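Local coordinates for porin protein associated with imipenem resistance (Acinetobacter baumannii, PDB 4FUV), which forms an eight-stranded beta-barrel in the outer membrane and is probably involved in the uptake of ornithine and imipenem, at residues A102-D107 / Y171-P176; N78-P83 / F165-A170; F120-Q125 / V134-Q139; P156-N159 / G163-G166. One frame throughout, in Å; residues are numbered along the deposited sequence.

Interaction 1 (A102-D107 / Y171-P176); sequences AYLDND and YYTGNP. With C8E ((hydroxyethyloxy)tri(ethyloxy)octane), chain K.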
loop_
_atom_site.group_PDB
_atom_site.type_symbol
_atom_site.label_atom_id
_atom_site.label_comp_id
_atom_site.label_asym_id
_atom_site.label_seq_id
_atom_site.Cartn_x
_atom_site.Cartn_y
_atom_site.Cartn_z
ATOM N N ALA A 102 31.770 -17.019 0.037
ATOM C CA ALA A 102 32.222 -15.925 -0.785
ATOM C C ALA A 102 33.164 -15.016 -0.050
ATOM O O ALA A 102 33.128 -14.921 1.186
ATOM C CB ALA A 102 31.036 -15.149 -1.323
ATOM N N TYR A 103 34.034 -14.382 -0.830
ATOM C CA TYR A 103 34.736 -13.200 -0.400
ATOM C C TYR A 103 33.769 -12.056 -0.651
ATOM O O TYR A 103 33.268 -11.911 -1.760
ATOM C CB TYR A 103 36.000 -13.013 -1.249
ATOM C CG TYR A 103 36.668 -11.687 -1.042
ATOM C CD1 TYR A 103 36.299 -10.568 -1.793
ATOM C CD2 TYR A 103 37.668 -11.540 -0.088
ATOM C CE1 TYR A 103 36.920 -9.339 -1.594
ATOM C CE2 TYR A 103 38.299 -10.323 0.106
ATOM C CZ TYR A 103 37.920 -9.228 -0.640
ATOM O OH TYR A 103 38.548 -8.018 -0.432
ATOM N N LEU A 104 33.517 -11.241 0.369
ATOM C CA LEU A 104 32.551 -10.159 0.272
ATOM C C LEU A 104 33.196 -8.803 0.530
ATOM O O LEU A 104 34.040 -8.675 1.404
ATOM C CB LEU A 104 31.433 -10.370 1.301
ATOM C CG LEU A 104 30.607 -11.630 1.052
ATOM C CD1 LEU A 104 29.686 -11.841 2.231
ATOM C CD2 LEU A 104 29.817 -11.454 -0.235
ATOM N N ASP A 105 32.778 -7.793 -0.222
ATOM C CA ASP A 105 33.184 -6.407 0.028
ATOM C C ASP A 105 32.084 -5.538 -0.550
ATOM O O ASP A 105 32.017 -5.330 -1.762
ATOM C CB ASP A 105 34.548 -6.094 -0.619
ATOM C CG ASP A 105 35.032 -4.672 -0.347
ATOM O OD1 ASP A 105 34.289 -3.845 0.217
ATOM O OD2 ASP A 105 36.177 -4.366 -0.722
ATOM N N ASN A 106 31.209 -5.051 0.324
ATOM C CA ASN A 106 30.040 -4.292 -0.102
ATOM C C ASN A 106 29.875 -3.019 0.726
ATOM O O ASN A 106 29.772 -3.079 1.947
ATOM C CB ASN A 106 28.779 -5.157 0.011
ATOM C CG ASN A 106 28.858 -6.427 -0.838
ATOM O OD1 ASN A 106 28.509 -6.420 -2.022
ATOM N ND2 ASN A 106 29.313 -7.522 -0.231
ATOM N N ASP A 107 29.863 -1.870 0.062
ATOM C CA ASP A 107 29.617 -0.614 0.747
ATOM C C ASP A 107 28.278 -0.034 0.335
ATOM O O ASP A 107 27.979 0.089 -0.853
ATOM C CB ASP A 107 30.724 0.392 0.443
ATOM C CG ASP A 107 32.094 -0.123 0.822
ATOM O OD1 ASP A 107 32.198 -0.884 1.806
ATOM O OD2 ASP A 107 33.071 0.232 0.133
ATOM N N TYR A 171 24.240 -14.440 2.999
ATOM C CA TYR A 171 25.562 -14.720 3.516
ATOM C C TYR A 171 25.530 -14.488 5.015
ATOM O O TYR A 171 24.925 -13.529 5.473
ATOM C CB TYR A 171 26.597 -13.782 2.871
ATOM C CG TYR A 171 26.751 -13.962 1.370
ATOM C CD1 TYR A 171 27.533 -14.989 0.848
ATOM C CD2 TYR A 171 26.132 -13.099 0.479
ATOM C CE1 TYR A 171 27.686 -15.148 -0.536
ATOM C CE2 TYR A 171 26.273 -13.257 -0.898
ATOM C CZ TYR A 171 27.054 -14.271 -1.394
ATOM O OH TYR A 171 27.188 -14.407 -2.762
ATOM N N TYR A 172 26.155 -15.374 5.777
ATOM C CA TYR A 172 26.366 -15.112 7.186
ATOM C C TYR A 172 27.635 -14.284 7.299
ATOM O O TYR A 172 28.739 -14.802 7.152
ATOM C CB TYR A 172 26.514 -16.408 7.973
ATOM C CG TYR A 172 26.975 -16.201 9.408
ATOM C CD1 TYR A 172 26.291 -15.354 10.273
ATOM C CD2 TYR A 172 28.085 -16.870 9.898
ATOM C CE1 TYR A 172 26.714 -15.176 11.596
ATOM C CE2 TYR A 172 28.511 -16.705 11.220
ATOM C CZ TYR A 172 27.827 -15.853 12.054
ATOM O OH TYR A 172 28.266 -15.695 13.348
ATOM N N THR A 173 27.459 -12.996 7.555
ATOM C CA THR A 173 28.558 -12.037 7.552
ATOM C C THR A 173 28.908 -11.489 8.927
ATOM O O THR A 173 29.981 -10.901 9.116
ATOM C CB THR A 173 28.173 -10.832 6.690
ATOM O OG1 THR A 173 26.935 -10.298 7.175
ATOM C CG2 THR A 173 27.975 -11.279 5.251
ATOM N N GLY A 174 28.004 -11.661 9.887
ATOM C CA GLY A 174 28.099 -10.918 11.131
ATOM C C GLY A 174 27.642 -9.496 10.845
ATOM O O GLY A 174 27.470 -9.122 9.673
ATOM N N ASN A 175 27.434 -8.693 11.889
ATOM C CA ASN A 175 27.029 -7.308 11.682
ATOM C C ASN A 175 28.045 -6.518 10.870
ATOM O O ASN A 175 29.245 -6.672 11.061
ATOM C CB ASN A 175 26.815 -6.597 13.016
ATOM C CG ASN A 175 25.714 -7.226 13.830
ATOM O OD1 ASN A 175 25.951 -8.160 14.582
ATOM N ND2 ASN A 175 24.505 -6.719 13.682
ATOM N N PRO A 176 27.555 -5.639 9.990
ATOM C CA PRO A 176 28.432 -4.793 9.180
ATOM C C PRO A 176 29.032 -3.676 10.016
ATOM O O PRO A 176 28.615 -3.455 11.160
ATOM C CB PRO A 176 27.471 -4.202 8.148
ATOM C CG PRO A 176 26.170 -4.089 8.899
ATOM C CD PRO A 176 26.131 -5.304 9.801
HETATM C C8 C8E K . 25.472 -20.960 6.810
HETATM O O9 C8E K . 25.518 -20.819 8.229
HETATM C C10 C8E K . 26.819 -21.036 8.752
HETATM C C11 C8E K . 26.800 -20.878 10.268
HETATM O O12 C8E K . 27.870 -21.623 10.822
HETATM C C13 C8E K . 29.093 -20.905 10.789
HETATM O O15 C8E K . 31.726 -19.341 9.904
HETATM C C16 C8E K . 32.402 -18.231 9.332
HETATM C C17 C8E K . 31.398 -17.089 9.254
HETATM O O18 C8E K . 32.071 -15.852 9.155
HETATM C C19 C8E K . 31.224 -14.784 9.527
HETATM C C20 C8E K . 31.198 -14.659 11.051
HETATM O O21 C8E K . 31.455 -13.328 11.456
#
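Leu104 lies over the ring of Tyr171. Its CD2 methyl stands 4.0 Å from the ring centroid and only 7° off the ring normal, a CH-pi contact over the middle of one face. The other methyl, CD1, reaches to the root of the same side chain and meets Tyr171 CB at 3.7 Å. The two branches thus follow the tyrosine from CB to the ring. Leu104 CG is anti to its carbonyl carbon (chi1 -64°), which directs the branched end to Tyr171; the two side chains meet at a slant. Ala102 CB touches the ring at another point, 3.4 Å from Tyr171 CE1, and comes in obliquely. Leu104 CD1 also meets Thr173 CG2 at 3.5 Å, the two side chains crossing at about a right angle. The hydroxyl of Thr173 turns to its own loop, where OG1 donates to Gly174 O at 2.8 Å.

Strands 95-114 and 162-172 are not paired here. They are linked through strand 147-154, and their side chains meet inside the barrel. Tyr76 and Val216 also touch the Tyr171 side chain. Tyr172 points away from this interior and packs against a detergent molecule, with its CE2 3.4 Å from C8E C20. The chemistry implies a contact held by dispersion and CH-pi attraction: a buried apolar layer across the barrel interior, while the Thr173 hydroxyl bonds within its own loop.

Interaction 2 (N78-P83 / F165-A170); sequences NAEIRP and FGEVGA
The backbones of Glu80 and Glu167 run on separate barrel strands, with their CA atoms 11.2 Å apart, and the gap is spanned by side chains and a water. Both glutamates point into the space between and extend fully beyond CG. The side chains cross at a slant, and the carboxylate planes are turned 76° apart. Glu80 OE2 and Glu167 OE1 are 4.2 Å from each other, close for like charges. A water sits between them and donates to both: 2.7 Å to Glu80 OE2 and 3.0 Å to Glu167 OE1.

The remaining partners would ease the repulsion. Arg82 NH1 donates to Glu80 OE1 at 3.2 Å in a nearly straight salt bridge (173°). The oxygen lies in the guanidinium plane. NH1 comes from the anti side of OE1, tilted 25° out of the carboxylate plane. Arg22, from strand 20-26, forms a second salt bridge, to Glu80 OE2. Glu167 has two tyrosine hydroxyls, Tyr96 OH at OE1 and Tyr149 OH at OE2. Each carboxylate is therefore gripped at both oxygens, which fixes its rotation. Buried acidic and basic side chains, with tyrosines and a water, form a polar network across the interior, as in the lumen of small eight-stranded outer-membrane barrels.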
loop_
_atom_site.group_PDB
_atom_site.type_symbol
_atom_site.label_atom_id
_atom_site.label_comp_id
_atom_site.label_asym_id
_atom_site.label_seq_id
_atom_site.Cartn_x
_atom_site.Cartn_y
_atom_site.Cartn_z
ATOM N N ASN A 78 29.683 -21.577 -5.262
ATOM C CA ASN A 78 28.534 -22.325 -4.758
ATOM C C ASN A 78 28.408 -23.710 -5.350
ATOM O O ASN A 78 28.609 -23.903 -6.555
ATOM C CB ASN A 78 27.223 -21.577 -5.030
ATOM C CG ASN A 78 27.134 -20.292 -4.264
ATOM O OD1 ASN A 78 27.615 -20.215 -3.148
ATOM N ND2 ASN A 78 26.521 -19.273 -4.861
ATOM N N ALA A 79 28.056 -24.664 -4.499
ATOM C CA ALA A 79 27.483 -25.930 -4.969
ATOM C C ALA A 79 26.002 -25.698 -5.237
ATOM O O ALA A 79 25.321 -25.023 -4.452
ATOM C CB ALA A 79 27.659 -27.010 -3.919
ATOM N N GLU A 80 25.493 -26.242 -6.339
ATOM C CA GLU A 80 24.058 -26.207 -6.594
ATOM C C GLU A 80 23.479 -27.628 -6.625
ATOM O O GLU A 80 23.911 -28.484 -7.398
ATOM C CB GLU A 80 23.739 -25.462 -7.897
ATOM C CG GLU A 80 24.371 -24.069 -7.975
ATOM C CD GLU A 80 23.914 -23.287 -9.197
ATOM O OE1 GLU A 80 23.458 -23.910 -10.187
ATOM O OE2 GLU A 80 24.006 -22.043 -9.163
ATOM N N ILE A 81 22.499 -27.866 -5.774
ATOM C CA ILE A 81 21.892 -29.179 -5.676
ATOM C C ILE A 81 20.478 -29.151 -6.232
ATOM O O ILE A 81 19.623 -28.406 -5.753
ATOM C CB ILE A 81 21.883 -29.708 -4.222
ATOM C CG1 ILE A 81 23.313 -29.972 -3.744
ATOM C CG2 ILE A 81 21.058 -31.022 -4.136
ATOM C CD1 ILE A 81 23.950 -28.852 -2.977
ATOM N N ARG A 82 20.246 -29.978 -7.248
ATOM C CA ARG A 82 18.946 -30.057 -7.904
ATOM C C ARG A 82 18.263 -31.372 -7.546
ATOM O O ARG A 82 18.639 -32.414 -8.075
ATOM C CB ARG A 82 19.131 -29.955 -9.426
ATOM C CG ARG A 82 19.579 -28.586 -9.908
ATOM C CD ARG A 82 19.908 -28.579 -11.432
ATOM N NE ARG A 82 19.700 -27.253 -12.011
ATOM C CZ ARG A 82 20.472 -26.194 -11.754
ATOM N NH1 ARG A 82 21.525 -26.300 -10.945
ATOM N NH2 ARG A 82 20.204 -25.028 -12.327
ATOM N N PRO A 83 17.283 -31.329 -6.621
ATOM C CA PRO A 83 16.618 -32.571 -6.187
ATOM C C PRO A 83 15.937 -33.296 -7.350
ATOM O O PRO A 83 15.821 -34.514 -7.316
ATOM C CB PRO A 83 15.583 -32.084 -5.153
ATOM C CG PRO A 83 16.213 -30.827 -4.575
ATOM C CD PRO A 83 16.901 -30.175 -5.781
ATOM N N PHE A 165 17.105 -17.297 -14.809
ATOM C CA PHE A 165 17.026 -17.725 -13.418
ATOM C C PHE A 165 16.792 -16.590 -12.440
ATOM O O PHE A 165 16.955 -15.418 -12.777
ATOM C CB PHE A 165 18.287 -18.500 -13.024
ATOM C CG PHE A 165 19.443 -17.629 -12.632
ATOM C CD1 PHE A 165 20.287 -17.089 -13.597
ATOM C CD2 PHE A 165 19.695 -17.364 -11.294
ATOM C CE1 PHE A 165 21.363 -16.287 -13.228
ATOM C CE2 PHE A 165 20.755 -16.567 -10.911
ATOM C CZ PHE A 165 21.601 -16.019 -11.878
ATOM N N GLY A 166 16.371 -16.953 -11.234
ATOM C CA GLY A 166 16.367 -16.038 -10.111
ATOM C C GLY A 166 16.968 -16.801 -8.949
ATOM O O GLY A 166 16.883 -18.025 -8.919
ATOM N N GLU A 167 17.573 -16.097 -8.001
ATOM C CA GLU A 167 18.143 -16.753 -6.834
ATOM C C GLU A 167 18.013 -15.853 -5.622
ATOM O O GLU A 167 18.272 -14.636 -5.688
ATOM C CB GLU A 167 19.616 -17.100 -7.056
ATOM C CG GLU A 167 20.230 -17.983 -5.957
ATOM C CD GLU A 167 21.705 -18.322 -6.200
ATOM O OE1 GLU A 167 22.031 -18.879 -7.271
ATOM O OE2 GLU A 167 22.543 -18.026 -5.319
ATOM N N VAL A 168 17.625 -16.447 -4.505
ATOM C CA VAL A 168 17.556 -15.704 -3.250
ATOM C C VAL A 168 18.282 -16.492 -2.169
ATOM O O VAL A 168 18.133 -17.714 -2.067
ATOM C CB VAL A 168 16.093 -15.377 -2.823
ATOM C CG1 VAL A 168 15.355 -14.648 -3.946
ATOM C CG2 VAL A 168 15.342 -16.633 -2.432
ATOM N N GLY A 169 19.098 -15.795 -1.388
ATOM C CA GLY A 169 19.774 -16.423 -0.273
ATOM C C GLY A 169 20.312 -15.418 0.724
ATOM O O GLY A 169 19.840 -14.269 0.801
ATOM N N ALA A 170 21.323 -15.833 1.477
ATOM C CA ALA A 170 21.949 -14.921 2.425
ATOM C C ALA A 170 23.339 -15.394 2.812
ATOM O O ALA A 170 23.586 -16.598 2.917
ATOM C CB ALA A 170 21.060 -14.756 3.683
HETATM O O HOH W 1 24.688 -20.235 -7.315
#

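Interaction 3 (F120-Q125 / V134-Q139); sequences FRVNNQ and VKINGQ
The hairpin of strands 119-122 and 125-129 packs here against strand 134-144, in the part of the protein that extends beyond the barrel body and carries helix 194-207. A type I' turn from Val122 to Gln125 closes the hairpin. Its ends are joined by two backbone bonds, Val122 N to Gln125 O at 2.8 Å and Gln125 N to Val122 O at 3.0 Å. Asn123 and Asn124 occupy the turn with positive phi, as this turn type requires.

Strand 120-122 and strand 134-139 are not bonded to each other. Their axes pass 10.8 Å apart at 40°, and apolar side chains meet in the interval. Phe120, Val122, Val134 and Ile136 all point into it. The Phe120 ring is set by its first torsion (chi1 63°), which puts CG between the backbone N and the carbonyl carbon. From there it reaches both residues of the other strand. Its CZ meets Val134 CG1 at 4.0 Å, the two side chains crossing at about a right angle. Its CE2 lies 4.0 Å from Ile136 CD1, which approaches the ring obliquely.

Leu194 and Ala197 of helix 194-207 touch Phe120 and Val122 respectively, and Leu180 of strand 177-187 touches Ile136. The layer is thus shared between hairpin, helix and sheet. On the other side of the hairpin, the Arg121 guanidinium lies over the turn backbone, with Asn124 C 3.3 Å above its plane. Arg121 NH1 also forms a salt bridge to Asp126. The shortest contact across the layer is tip to tip, Val122 CG2 to Ile136 CD1 at 3.8 Å.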
loop_
_atom_site.group_PDB
_atom_site.type_symbol
_atom_site.label_atom_id
_atom_site.label_comp_id
_atom_site.label_asym_id
_atom_site.label_seq_id
_atom_site.Cartn_x
_atom_site.Cartn_y
_atom_site.Cartn_z
ATOM N N PHE A 120 9.173 12.233 10.058
ATOM C CA PHE A 120 9.998 11.103 9.690
ATOM C C PHE A 120 10.248 10.351 10.987
ATOM O O PHE A 120 10.071 10.907 12.078
ATOM C CB PHE A 120 11.312 11.568 9.049
ATOM C CG PHE A 120 12.203 12.382 9.971
ATOM C CD1 PHE A 120 11.922 13.716 10.234
ATOM C CD2 PHE A 120 13.329 11.814 10.554
ATOM C CE1 PHE A 120 12.733 14.458 11.076
ATOM C CE2 PHE A 120 14.155 12.564 11.399
ATOM C CZ PHE A 120 13.859 13.875 11.655
ATOM N N ARG A 121 10.663 9.098 10.875
ATOM C CA ARG A 121 10.744 8.208 12.038
ATOM C C ARG A 121 12.156 7.658 12.176
ATOM O O ARG A 121 12.744 7.207 11.193
ATOM C CB ARG A 121 9.754 7.049 11.867
ATOM C CG ARG A 121 9.523 6.175 13.092
ATOM C CD ARG A 121 8.253 5.326 12.862
ATOM N NE ARG A 121 7.962 4.383 13.943
ATOM C CZ ARG A 121 7.433 4.714 15.118
ATOM N NH1 ARG A 121 7.150 5.982 15.396
ATOM N NH2 ARG A 121 7.197 3.772 16.028
ATOM N N VAL A 122 12.710 7.715 13.386
ATOM C CA VAL A 122 14.051 7.189 13.634
ATOM C C VAL A 122 14.033 6.356 14.911
ATOM O O VAL A 122 13.601 6.833 15.966
ATOM C CB VAL A 122 15.113 8.316 13.748
ATOM C CG1 VAL A 122 16.502 7.725 13.975
ATOM C CG2 VAL A 122 15.116 9.186 12.493
ATOM N N ASN A 123 14.482 5.106 14.813
ATOM C CA ASN A 123 14.453 4.192 15.962
ATOM C C ASN A 123 13.069 4.130 16.632
ATOM O O ASN A 123 12.956 4.195 17.859
ATOM C CB ASN A 123 15.521 4.600 16.985
ATOM C CG ASN A 123 15.755 3.543 18.045
ATOM O OD1 ASN A 123 15.847 2.357 17.741
ATOM N ND2 ASN A 123 15.840 3.971 19.305
ATOM N N ASN A 124 12.021 4.026 15.820
ATOM C CA ASN A 124 10.643 3.889 16.322
ATOM C C ASN A 124 10.135 5.111 17.077
ATOM O O ASN A 124 9.229 5.012 17.908
ATOM C CB ASN A 124 10.482 2.622 17.176
ATOM C CG ASN A 124 10.850 1.364 16.413
ATOM O OD1 ASN A 124 10.580 1.256 15.220
ATOM N ND2 ASN A 124 11.493 0.420 17.092
ATOM N N GLN A 125 10.728 6.262 16.786
ATOM C CA GLN A 125 10.270 7.520 17.353
ATOM C C GLN A 125 10.015 8.507 16.223
ATOM O O GLN A 125 10.789 8.582 15.258
ATOM C CB GLN A 125 11.283 8.087 18.348
ATOM C CG GLN A 125 10.828 9.388 18.991
ATOM C CD GLN A 125 11.780 9.903 20.058
ATOM O OE1 GLN A 125 12.345 9.130 20.833
ATOM N NE2 GLN A 125 11.942 11.223 20.117
ATOM N N VAL A 134 16.098 18.231 7.358
ATOM C CA VAL A 134 16.964 17.285 8.039
ATOM C C VAL A 134 17.552 16.306 7.029
ATOM O O VAL A 134 16.870 15.859 6.117
ATOM C CB VAL A 134 16.210 16.526 9.145
ATOM C CG1 VAL A 134 17.040 15.368 9.671
ATOM C CG2 VAL A 134 15.829 17.496 10.301
ATOM N N LYS A 135 18.829 16.003 7.207
ATOM C CA LYS A 135 19.563 15.065 6.383
ATOM C C LYS A 135 19.972 13.921 7.304
ATOM O O LYS A 135 20.411 14.151 8.438
ATOM C CB LYS A 135 20.788 15.784 5.813
ATOM C CG LYS A 135 21.658 15.013 4.837
ATOM C CD LYS A 135 22.951 15.801 4.591
ATOM C CE LYS A 135 23.741 15.282 3.403
ATOM N N ILE A 136 19.776 12.685 6.859
ATOM C CA ILE A 136 20.316 11.553 7.592
ATOM C C ILE A 136 21.179 10.709 6.673
ATOM O O ILE A 136 20.691 10.180 5.685
ATOM C CB ILE A 136 19.217 10.648 8.166
ATOM C CG1 ILE A 136 18.331 11.433 9.138
ATOM C CG2 ILE A 136 19.848 9.455 8.865
ATOM C CD1 ILE A 136 17.181 10.619 9.681
ATOM N N ASN A 137 22.458 10.579 7.008
ATOM C CA ASN A 137 23.360 9.758 6.214
ATOM C C ASN A 137 23.811 8.478 6.913
ATOM O O ASN A 137 24.188 8.494 8.085
ATOM C CB ASN A 137 24.583 10.552 5.773
ATOM C CG ASN A 137 25.504 9.732 4.885
ATOM O OD1 ASN A 137 26.563 9.275 5.316
ATOM N ND2 ASN A 137 25.083 9.516 3.643
ATOM N N GLY A 138 23.758 7.368 6.186
ATOM C CA GLY A 138 24.201 6.092 6.711
ATOM C C GLY A 138 25.225 5.410 5.817
ATOM O O GLY A 138 25.005 5.250 4.622
ATOM N N GLN A 139 26.354 5.027 6.402
ATOM C CA GLN A 139 27.358 4.234 5.709
ATOM C C GLN A 139 27.467 2.884 6.386
ATOM O O GLN A 139 27.527 2.787 7.610
ATOM C CB GLN A 139 28.708 4.929 5.725
ATOM C CG GLN A 139 28.662 6.328 5.161
ATOM C CD GLN A 139 29.997 7.027 5.242
ATOM O OE1 GLN A 139 30.466 7.370 6.327
ATOM N NE2 GLN A 139 30.625 7.234 4.090
#

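Interaction 4 (P156-N159 / G163-G166); sequences PKIN and GVFG
In Ile158, chi1 of -77° sets CG1 anti to the carbonyl carbon, and chi2 of 141° then turns CD1 toward Val164. Val164 places its CG1 anti to the carbonyl carbon as well, and the two methyls meet: Ile158 CD1 is 4.1 Å from Val164 CG1, with the side chains crossing obliquely. Ile158 CD1 also lies 4.0 Å from Gly163 CA.

The backbones also meet directly. Val164 N donates to Pro156 O at 3.2 Å, with an N-H...O angle of 146°. The same carbonyl oxygen is approached by Gly163 CA at 3.5 Å, a weak CA-H...O contact. Lys157 and Gly163 form a single beta bridge with their CA atoms 4.0 Å apart.

This is the turn that joins strands 147-154 and 162-172, an antiparallel pair of the barrel wall. The bridge carries their pairing a little way into the turn. The proline ring has no N-H to offer the strand; its CD instead rests 3.3 Å from Val164 O. Lys157 points away from the strand and makes a cation-pi contact with Phe224. Arg90 of helix 90-94 bonds to Ile158 O, and a bound detergent touches Val164.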
loop_
_atom_site.group_PDB
_atom_site.type_symbol
_atom_site.label_atom_id
_atom_site.label_comp_id
_atom_site.label_asym_id
_atom_site.label_seq_id
_atom_site.Cartn_x
_atom_site.Cartn_y
_atom_site.Cartn_z
ATOM N N PRO A 156 14.799 -22.166 -14.876
ATOM C CA PRO A 156 14.233 -22.938 -15.989
ATOM C C PRO A 156 14.983 -22.716 -17.297
ATOM O O PRO A 156 15.330 -21.585 -17.639
ATOM C CB PRO A 156 12.791 -22.426 -16.085
ATOM C CG PRO A 156 12.839 -21.037 -15.471
ATOM C CD PRO A 156 13.865 -21.142 -14.365
ATOM N N LYS A 157 15.256 -23.810 -18.001
ATOM C CA LYS A 157 15.858 -23.758 -19.336
ATOM C C LYS A 157 14.791 -23.499 -20.379
ATOM O O LYS A 157 13.711 -24.079 -20.326
ATOM C CB LYS A 157 16.546 -25.075 -19.677
ATOM C CG LYS A 157 17.909 -25.258 -19.052
ATOM C CD LYS A 157 18.493 -26.617 -19.417
ATOM C CE LYS A 157 19.749 -26.905 -18.619
ATOM N NZ LYS A 157 20.196 -28.309 -18.773
ATOM N N ILE A 158 15.096 -22.632 -21.334
ATOM C CA ILE A 158 14.168 -22.353 -22.422
ATOM C C ILE A 158 14.379 -23.399 -23.504
ATOM O O ILE A 158 13.427 -23.906 -24.095
ATOM C CB ILE A 158 14.340 -20.920 -22.941
ATOM C CG1 ILE A 158 13.664 -19.964 -21.964
ATOM C CG2 ILE A 158 13.754 -20.768 -24.337
ATOM C CD1 ILE A 158 14.406 -18.684 -21.741
ATOM N N ASN A 159 15.644 -23.730 -23.730
ATOM C CA ASN A 159 16.015 -24.937 -24.443
ATOM C C ASN A 159 17.356 -25.440 -23.914
ATOM O O ASN A 159 17.838 -24.969 -22.886
ATOM C CB ASN A 159 16.044 -24.715 -25.960
ATOM C CG ASN A 159 16.878 -23.520 -26.360
ATOM O OD1 ASN A 159 17.975 -23.309 -25.841
ATOM N ND2 ASN A 159 16.352 -22.716 -27.273
ATOM N N GLY A 163 18.664 -20.304 -20.802
ATOM C CA GLY A 163 17.575 -20.182 -19.858
ATOM C C GLY A 163 17.709 -18.940 -19.005
ATOM O O GLY A 163 18.657 -18.170 -19.146
ATOM N N VAL A 164 16.746 -18.745 -18.118
ATOM C CA VAL A 164 16.766 -17.617 -17.203
ATOM C C VAL A 164 16.679 -18.116 -15.763
ATOM O O VAL A 164 16.253 -19.251 -15.517
ATOM C CB VAL A 164 15.618 -16.665 -17.515
ATOM C CG1 VAL A 164 15.792 -16.103 -18.935
ATOM C CG2 VAL A 164 14.289 -17.401 -17.390
ATOM N N PHE A 165 17.105 -17.297 -14.809
ATOM C CA PHE A 165 17.026 -17.725 -13.418
ATOM C C PHE A 165 16.792 -16.590 -12.440
ATOM O O PHE A 165 16.955 -15.418 -12.777
ATOM C CB PHE A 165 18.287 -18.500 -13.024
ATOM C CG PHE A 165 19.443 -17.629 -12.632
ATOM C CD1 PHE A 165 20.287 -17.089 -13.597
ATOM C CD2 PHE A 165 19.695 -17.364 -11.294
ATOM C CE1 PHE A 165 21.363 -16.287 -13.228
ATOM C CE2 PHE A 165 20.755 -16.567 -10.911
ATOM C CZ PHE A 165 21.601 -16.019 -11.878
ATOM N N GLY A 166 16.371 -16.953 -11.234
ATOM C CA GLY A 166 16.367 -16.038 -10.111
ATOM C C GLY A 166 16.968 -16.801 -8.949
ATOM O O GLY A 166 16.883 -18.025 -8.919
#

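In the fold
Interactions 1, 2 and 4 all draw on strand 162-172, at successive places along it. Interactions 1 and 2 are buried in the barrel interior, with centres 18 Å apart, and both span strands that are not paired there. Their chemistry differs: interaction 1 is apolar and aromatic, while interaction 2 is charged and mediated by water. Interaction 4 is a surface contact at the turn that starts the strand, its centre about 13 Å from that of interaction 2, and combines a backbone hydrogen bond with small apolar contacts. Interaction 3 uses other strands. It lies about 41 Å from interaction 4, centre to centre, across the chain's centre, and is a buried apolar layer against helix 194-207.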